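Local coordinates for uncharacterized protein (Aeromonas hydrophila J-1, PDB 6R1J) that forms the AhlC component of AHL, a tripartite alpha-pore-forming toxin, here in its soluble state and with engineered changes in the head, at residues Gln8-Ala11 with Asn12-Ala16; Glu17-Ile20 with Gln21-Gly25; Asp111-Thr114 with Gln115-Ala119. The protein carries 3 engineered substitutions. All coordinates share one frame; numbering follows the deposited sequence.

Overall arrangement
From the N terminus, the chain first forms helix 5-21, which carries two contacts. Contact 1 (8-16) occupies its middle turns; contact 2 (17-25) begins where contact 1 stops and runs off the C-terminal end into the loop before helix 28-70. Their centres lie about 15 Å apart, and both touch the second subunit. Contact 3 (111-119) comes later, on helix 78-157, its centre about 19 Å from that of contact 1 and 16 Å from that of contact 2. All three are local, closing no loop longer than a helical turn, and they lie in series, so none encloses or crosses another. Each packs against helices 28-70 and 163-236, the shared partners in this elongated bundle.

Contact 1 of 3, residues Gln8-Ala11 with Asn12-Ala16; sequences QSIA and NMQQA
The amide of Asn12 lies with one face under the carbonyl oxygen of Gln8, which stands almost straight above CG of Asn12 at 3.1 Å, while at its edge ND2 bonds to Gln210 of helix 163-236 and OD1 weakly to Arg196 of the second subunit. A second flat group, the amide of Gln14, has the CG2 methyl of Ile10 over its face, with CG2 of Ile10 3.5 Å from NE2 of Gln14. Both are i to i+4 pairs on an alpha-helix, one of a side chain over a backbone carbonyl, the other of two side chains lying alongside. The backbone bonds beneath are regular: N of Asn12 reaches O of Gln8 at 2.9 Å, and Met13, Gln14 and Gln15 bond in the same way to Ser9, Ile10 and Ala11.

With CG of Asn12 anti to its carbonyl carbon (chi1 -66°), the side chain leans back toward the N-terminal turn and over the Gln8 carbonyl. Gln8 also bonds beyond the helix, NE2 to Asn3 and to Gly185 of the second subunit, OE1 to Asn188 of that subunit. Ile10 packs on Leu45 and Val48 of helix 28-70. Met13 grazes the Ser9 carbonyl with its CG, 3.2 Å from O of Ser9, before its chain bends at chi3 (80°) and packs among Phe207, Phe211 and Val40. This face of the short helix thus fits between two long helices of the bundle. Between the polar ends, one water donates to OE1 of Gln8 at 2.7 Å and accepts from ND2 of Asn12 at 2.8 Å.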
loop_
_atom_site.group_PDB
_atom_site.type_symbol
_atom_site.label_atom_id
_atom_site.label_comp_id
_atom_site.label_asym_id
_atom_site.label_seq_id
_atom_site.Cartn_x
_atom_site.Cartn_y
_atom_site.Cartn_z
ATOM N N GLN A 8 -10.205 -1.897 23.370
ATOM C CA GLN A 8 -10.243 -1.765 21.901
ATOM C C GLN A 8 -9.164 -2.636 21.262
ATOM O O GLN A 8 -9.466 -3.283 20.264
ATOM C CB GLN A 8 -10.052 -0.318 21.488
ATOM C CG GLN A 8 -11.312 0.514 21.712
ATOM C CD GLN A 8 -11.173 1.876 21.080
ATOM O OE1 GLN A 8 -10.646 1.998 19.972
ATOM N NE2 GLN A 8 -11.668 2.897 21.766
ATOM N N SER A 9 -7.956 -2.557 21.796
ATOM C CA SER A 9 -6.765 -3.256 21.265
ATOM C C SER A 9 -7.066 -4.748 21.303
ATOM O O SER A 9 -6.858 -5.439 20.298
ATOM C CB SER A 9 -5.540 -2.934 22.077
ATOM O OG SER A 9 -5.165 -1.586 21.922
ATOM N N ILE A 10 -7.586 -5.208 22.441
ATOM C CA ILE A 10 -7.964 -6.628 22.619
ATOM C C ILE A 10 -8.988 -7.026 21.565
ATOM O O ILE A 10 -8.744 -8.025 20.879
ATOM C CB ILE A 10 -8.405 -6.897 24.059
ATOM C CG1 ILE A 10 -7.202 -6.854 24.994
ATOM C CG2 ILE A 10 -9.134 -8.213 24.136
ATOM C CD1 ILE A 10 -7.558 -6.855 26.464
ATOM N N ALA A 11 -10.064 -6.257 21.392
ATOM C CA ALA A 11 -11.151 -6.589 20.456
ATOM C C ALA A 11 -10.603 -6.647 19.026
ATOM O O ALA A 11 -10.924 -7.609 18.292
ATOM C CB ALA A 11 -12.272 -5.587 20.596
ATOM N N ASN A 12 -9.791 -5.666 18.655
ATOM C CA ASN A 12 -9.195 -5.548 17.305
ATOM C C ASN A 12 -8.249 -6.731 17.065
ATOM O O ASN A 12 -8.273 -7.274 15.957
ATOM C CB ASN A 12 -8.510 -4.196 17.126
ATOM C CG ASN A 12 -9.504 -3.050 17.140
ATOM O OD1 ASN A 12 -10.650 -3.259 16.777
ATOM N ND2 ASN A 12 -9.080 -1.873 17.569
ATOM N N MET A 13 -7.435 -7.074 18.045
ATOM C CA MET A 13 -6.515 -8.235 17.968
ATOM C C MET A 13 -7.324 -9.523 17.783
ATOM O O MET A 13 -6.924 -10.318 16.938
ATOM C CB MET A 13 -5.646 -8.324 19.208
ATOM C CG MET A 13 -4.548 -7.287 19.210
ATOM S SD MET A 13 -3.670 -7.194 20.785
ATOM C CE MET A 13 -2.567 -8.589 20.634
ATOM N N GLN A 14 -8.462 -9.679 18.463
ATOM C CA GLN A 14 -9.340 -10.881 18.318
ATOM C C GLN A 14 -9.867 -10.983 16.879
ATOM O O GLN A 14 -9.829 -12.090 16.281
ATOM C CB GLN A 14 -10.438 -10.890 19.395
ATOM C CG GLN A 14 -9.897 -11.170 20.793
ATOM C CD GLN A 14 -10.828 -10.742 21.906
ATOM O OE1 GLN A 14 -11.676 -9.897 21.702
ATOM N NE2 GLN A 14 -10.617 -11.261 23.107
ATOM N N GLN A 15 -10.287 -9.875 16.285
ATOM C CA GLN A 15 -10.736 -9.870 14.876
ATOM C C GLN A 15 -9.558 -10.192 13.955
ATOM O O GLN A 15 -9.734 -10.991 13.031
ATOM C CB GLN A 15 -11.271 -8.502 14.477
ATOM C CG GLN A 15 -11.464 -8.332 12.974
ATOM C CD GLN A 15 -12.557 -9.208 12.390
ATOM O OE1 GLN A 15 -13.656 -8.712 12.103
ATOM N NE2 GLN A 15 -12.279 -10.505 12.210
ATOM N N ALA A 16 -8.403 -9.565 14.142
ATOM C CA ALA A 16 -7.285 -9.785 13.197
ATOM C C ALA A 16 -6.918 -11.280 13.238
ATOM O O ALA A 16 -6.683 -11.863 12.157
ATOM C CB ALA A 16 -6.105 -8.912 13.510
HETATM O O HOH W 1 -10.854 0.221 17.944
#

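Contact 2 of 3, residues Glu17-Ile20 with Gln21-Gly25; sequences EATI and QSFSG. With NA (sodium ion), chain D.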
loop_
_atom_site.group_PDB
_atom_site.type_symbol
_atom_site.label_atom_id
_atom_site.label_comp_id
_atom_site.label_asym_id
_atom_site.label_seq_id
_atom_site.Cartn_x
_atom_site.Cartn_y
_atom_site.Cartn_z
ATOM N N GLU A 17 -6.907 -11.850 14.438
ATOM C CA GLU A 17 -6.540 -13.262 14.692
ATOM C C GLU A 17 -7.478 -14.180 13.901
ATOM O O GLU A 17 -6.957 -15.105 13.281
ATOM C CB GLU A 17 -6.535 -13.562 16.188
ATOM C CG GLU A 17 -5.920 -14.920 16.546
ATOM C CD GLU A 17 -6.874 -16.096 16.594
ATOM O OE1 GLU A 17 -8.109 -15.851 16.533
ATOM O OE2 GLU A 17 -6.378 -17.273 16.671
ATOM N N ALA A 18 -8.790 -13.956 13.912
ATOM C CA ALA A 18 -9.741 -14.810 13.170
ATOM C C ALA A 18 -9.412 -14.735 11.672
ATOM O O ALA A 18 -9.409 -15.746 10.970
ATOM C CB ALA A 18 -11.148 -14.343 13.413
ATOM N N THR A 19 -9.136 -13.531 11.176
ATOM C CA THR A 19 -8.787 -13.341 9.761
ATOM C C THR A 19 -7.437 -14.026 9.466
ATOM O O THR A 19 -7.331 -14.674 8.395
ATOM C CB THR A 19 -8.846 -11.860 9.398
ATOM O OG1 THR A 19 -10.184 -11.457 9.675
ATOM C CG2 THR A 19 -8.562 -11.630 7.936
ATOM N N ILE A 20 -6.469 -13.895 10.363
ATOM C CA ILE A 20 -5.136 -14.526 10.188
ATOM C C ILE A 20 -5.297 -16.047 10.110
ATOM O O ILE A 20 -4.616 -16.658 9.270
ATOM C CB ILE A 20 -4.181 -14.082 11.294
ATOM C CG1 ILE A 20 -3.765 -12.619 11.088
ATOM C CG2 ILE A 20 -2.981 -15.007 11.337
ATOM C CD1 ILE A 20 -3.006 -12.018 12.229
ATOM N N GLN A 21 -6.226 -16.634 10.863
ATOM C CA GLN A 21 -6.377 -18.115 10.848
ATOM C C GLN A 21 -7.027 -18.589 9.538
ATOM O O GLN A 21 -6.863 -19.762 9.244
ATOM C CB GLN A 21 -7.175 -18.631 12.041
ATOM C CG GLN A 21 -6.547 -18.289 13.379
ATOM C CD GLN A 21 -5.147 -18.805 13.603
ATOM O OE1 GLN A 21 -4.609 -19.593 12.821
ATOM N NE2 GLN A 21 -4.517 -18.318 14.666
ATOM N N SER A 22 -7.701 -17.727 8.766
ATOM C CA SER A 22 -8.467 -18.110 7.575
ATOM C C SER A 22 -7.528 -18.424 6.407
ATOM O O SER A 22 -8.020 -18.966 5.444
ATOM C CB SER A 22 -9.505 -17.060 7.207
ATOM O OG SER A 22 -8.899 -15.959 6.570
ATOM N N PHE A 23 -6.256 -18.048 6.488
ATOM C CA PHE A 23 -5.282 -18.200 5.394
ATOM C C PHE A 23 -4.696 -19.614 5.408
ATOM O O PHE A 23 -4.320 -20.106 6.466
ATOM C CB PHE A 23 -4.184 -17.141 5.497
ATOM C CG PHE A 23 -4.593 -15.754 5.025
ATOM C CD1 PHE A 23 -5.231 -14.866 5.882
ATOM C CD2 PHE A 23 -4.347 -15.345 3.722
ATOM C CE1 PHE A 23 -5.576 -13.590 5.448
ATOM C CE2 PHE A 23 -4.734 -14.084 3.276
ATOM C CZ PHE A 23 -5.328 -13.199 4.147
ATOM N N SER A 24 -4.654 -20.249 4.241
ATOM C CA SER A 24 -4.035 -21.584 4.069
ATOM C C SER A 24 -3.000 -21.534 2.942
ATOM O O SER A 24 -2.971 -20.562 2.117
ATOM C CB SER A 24 -5.108 -22.618 3.854
ATOM O OG SER A 24 -5.854 -22.338 2.676
ATOM N N GLY A 25 -2.115 -22.525 2.930
ATOM C CA GLY A 25 -1.160 -22.712 1.828
ATOM C C GLY A 25 -0.023 -21.739 1.926
ATOM O O GLY A 25 0.561 -21.449 0.904
HETATM NA NA NA D . -7.698 -19.176 17.350
HETATM O O HOH W 2 -9.932 -17.820 15.975
HETATM O O HOH W 3 -6.660 -19.097 20.118
#
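Gln21 folds back over Glu17, one turn earlier. Its CB sits beside the backbone carbonyl of Glu17, and CG of Gln21 comes closer still, 3.2 Å from O of Glu17. A bend at chi2 (-59°) then keeps CD alongside OE2 of Glu17 and brings NE2 of Gln21 to within 2.9 Å of it. The donor meets that oxygen from above the carboxylate plane, and the two flat groups are turned 59° against each other. NE2 has a second acceptor in the carbonyl of Gln34, on helix 28-70.

A sodium ion is coordinated by OE2 of Glu17 at 2.4 Å. One of the ion's waters donates to OE1 of Glu17. Past Glu17 the alpha-helical pattern gives way as the chain leaves helix 5-21 for the loop before helix 28-70: N of Ser22 bonds to the Thr19 carbonyl (i to i+3) and only weakly to that of Ala18. OG of Ser22 reaches O of Thr19 at 2.7 Å in the carbonyl plane, on a lone pair, whereas N of Ser22 approaches from above that plane. The edge of the Phe23 ring also meets this oxygen, CD1 of Phe23 being 3.3 Å from O of Thr19. OG of Ser22 also bonds to OG1 of Thr19 of the second subunit, and reciprocally, across the interface.

Metal ion and amide N-H, both drawn to one carboxylate oxygen, probably favour the ionised form of Glu17.

Contact 3 of 3, residues Asp111-Thr114 with Gln115-Ala119; sequences DRIT and QDNIA
Four successive backbone bonds join Asp111-Thr114 to Gln115-Ala119 in unbroken alpha-helical order, the shortest from N of Asn117 to O of Ile113 at 2.8 Å. Over that same carbonyl lies the flat amide of Asn117, one face turned to the oxygen, with CG of Asn117 3.5 Å from O of Ile113. Ile113 and Asn117 extend side by side, and CG2 of Ile113 passes 4.0 Å from ND2 of Asn117, on the face that the carbonyl covers. At the other end of the amide, OD1 of Asn117 bonds to Thr204 OG1 on helix 163-236.

The neighbouring pair is apolar. CG2 of Thr114, placed anti to the backbone N by chi1 of -54°, meets CD1 of Ile118 at 4.0 Å, both side chains pointing the same way. That torsion also sets OG1 of Thr114 beside its own N, from where it bonds back to the Asn110 carbonyl. Helix 78-157 is part of an elongated helical bundle, and its sides meet different partners here: Ile113 touches Phe207 of helix 163-236 and Asn36 of helix 28-70, whereas Thr114 packs on Ala132 and Ile118 on Val125 of the third subunit.

Asp116 bends back toward Arg112, but the opposite charges do not meet, NE of Arg112 being 6.1 Å from OD2 of Asp116. Instead OD1 of Asp116 bonds to Asn32. Gln115 curls at chi2 (-63°) toward the preceding turn, where a water accepts from NE2 of Gln115 at 3.0 Å and donates to O of Asp111 at 3.0 Å.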
loop_
_atom_site.group_PDB
_atom_site.type_symbol
_atom_site.label_atom_id
_atom_site.label_comp_id
_atom_site.label_asym_id
_atom_site.label_seq_id
_atom_site.Cartn_x
_atom_site.Cartn_y
_atom_site.Cartn_z
ATOM N N ASP A 111 7.463 -9.370 19.300
ATOM C CA ASP A 111 8.799 -9.380 18.632
ATOM C C ASP A 111 8.926 -10.582 17.676
ATOM O O ASP A 111 9.562 -10.414 16.627
ATOM C CB ASP A 111 9.924 -9.359 19.667
ATOM C CG ASP A 111 10.048 -8.025 20.391
ATOM O OD1 ASP A 111 9.359 -7.056 19.991
ATOM O OD2 ASP A 111 10.777 -7.985 21.355
ATOM N N ARG A 112 8.347 -11.734 18.019
ATOM C CA ARG A 112 8.368 -12.955 17.164
ATOM C C ARG A 112 7.495 -12.675 15.945
ATOM O O ARG A 112 7.870 -13.077 14.825
ATOM C CB ARG A 112 7.967 -14.226 17.928
ATOM C CG ARG A 112 9.014 -14.718 18.920
ATOM C CD ARG A 112 8.759 -16.152 19.365
ATOM N NE ARG A 112 7.347 -16.421 19.683
ATOM C CZ ARG A 112 6.804 -16.217 20.894
ATOM N NH1 ARG A 112 7.534 -15.730 21.879
ATOM N NH2 ARG A 112 5.533 -16.492 21.125
ATOM N N ILE A 113 6.378 -11.975 16.117
ATOM C CA ILE A 113 5.547 -11.587 14.954
ATOM C C ILE A 113 6.395 -10.730 14.018
ATOM O O ILE A 113 6.407 -11.028 12.818
ATOM C CB ILE A 113 4.233 -10.849 15.339
ATOM C CG1 ILE A 113 3.388 -11.712 16.272
ATOM C CG2 ILE A 113 3.536 -10.502 14.047
ATOM C CD1 ILE A 113 2.008 -11.158 16.586
ATOM N N THR A 114 7.060 -9.716 14.528
ATOM C CA THR A 114 7.885 -8.805 13.678
ATOM C C THR A 114 8.967 -9.599 12.909
ATOM O O THR A 114 9.149 -9.381 11.708
ATOM C CB THR A 114 8.636 -7.804 14.546
ATOM O OG1 THR A 114 7.686 -7.141 15.364
ATOM C CG2 THR A 114 9.462 -6.817 13.755
ATOM N N GLN A 115 9.665 -10.513 13.572
ATOM C CA GLN A 115 10.715 -11.349 12.896
ATOM C C GLN A 115 10.081 -12.222 11.809
ATOM O O GLN A 115 10.597 -12.250 10.648
ATOM C CB GLN A 115 11.562 -12.084 13.954
ATOM C CG GLN A 115 12.363 -11.122 14.829
ATOM C CD GLN A 115 13.381 -10.334 14.039
ATOM O OE1 GLN A 115 14.009 -10.856 13.126
ATOM N NE2 GLN A 115 13.569 -9.065 14.375
ATOM N N ASP A 116 8.947 -12.873 12.073
ATOM C CA ASP A 116 8.267 -13.691 11.056
ATOM C C ASP A 116 7.792 -12.779 9.912
ATOM O O ASP A 116 7.850 -13.178 8.725
ATOM C CB ASP A 116 7.180 -14.557 11.687
ATOM C CG ASP A 116 7.739 -15.750 12.469
ATOM O OD1 ASP A 116 8.682 -16.371 11.935
ATOM O OD2 ASP A 116 7.216 -16.047 13.591
ATOM N N ASN A 117 7.339 -11.567 10.225
ATOM C CA ASN A 117 6.899 -10.630 9.157
ATOM C C ASN A 117 8.069 -10.287 8.230
ATOM O O ASN A 117 7.870 -10.340 7.013
ATOM C CB ASN A 117 6.329 -9.336 9.723
ATOM C CG ASN A 117 4.875 -9.498 10.114
ATOM O OD1 ASN A 117 4.258 -10.523 9.810
ATOM N ND2 ASN A 117 4.286 -8.455 10.679
ATOM N N ILE A 118 9.190 -9.882 8.796
ATOM C CA ILE A 118 10.417 -9.582 8.009
ATOM C C ILE A 118 10.771 -10.808 7.148
ATOM O O ILE A 118 11.001 -10.635 5.938
ATOM C CB ILE A 118 11.522 -9.130 8.970
ATOM C CG1 ILE A 118 11.128 -7.802 9.613
ATOM C CG2 ILE A 118 12.860 -9.023 8.262
ATOM C CD1 ILE A 118 12.011 -7.387 10.739
ATOM N N ALA A 119 10.784 -12.021 7.721
ATOM C CA ALA A 119 11.093 -13.283 6.989
ATOM C C ALA A 119 10.084 -13.445 5.844
ATOM O O ALA A 119 10.489 -13.765 4.730
ATOM C CB ALA A 119 11.099 -14.484 7.926
HETATM O O HOH W 4 11.580 -8.248 16.469
#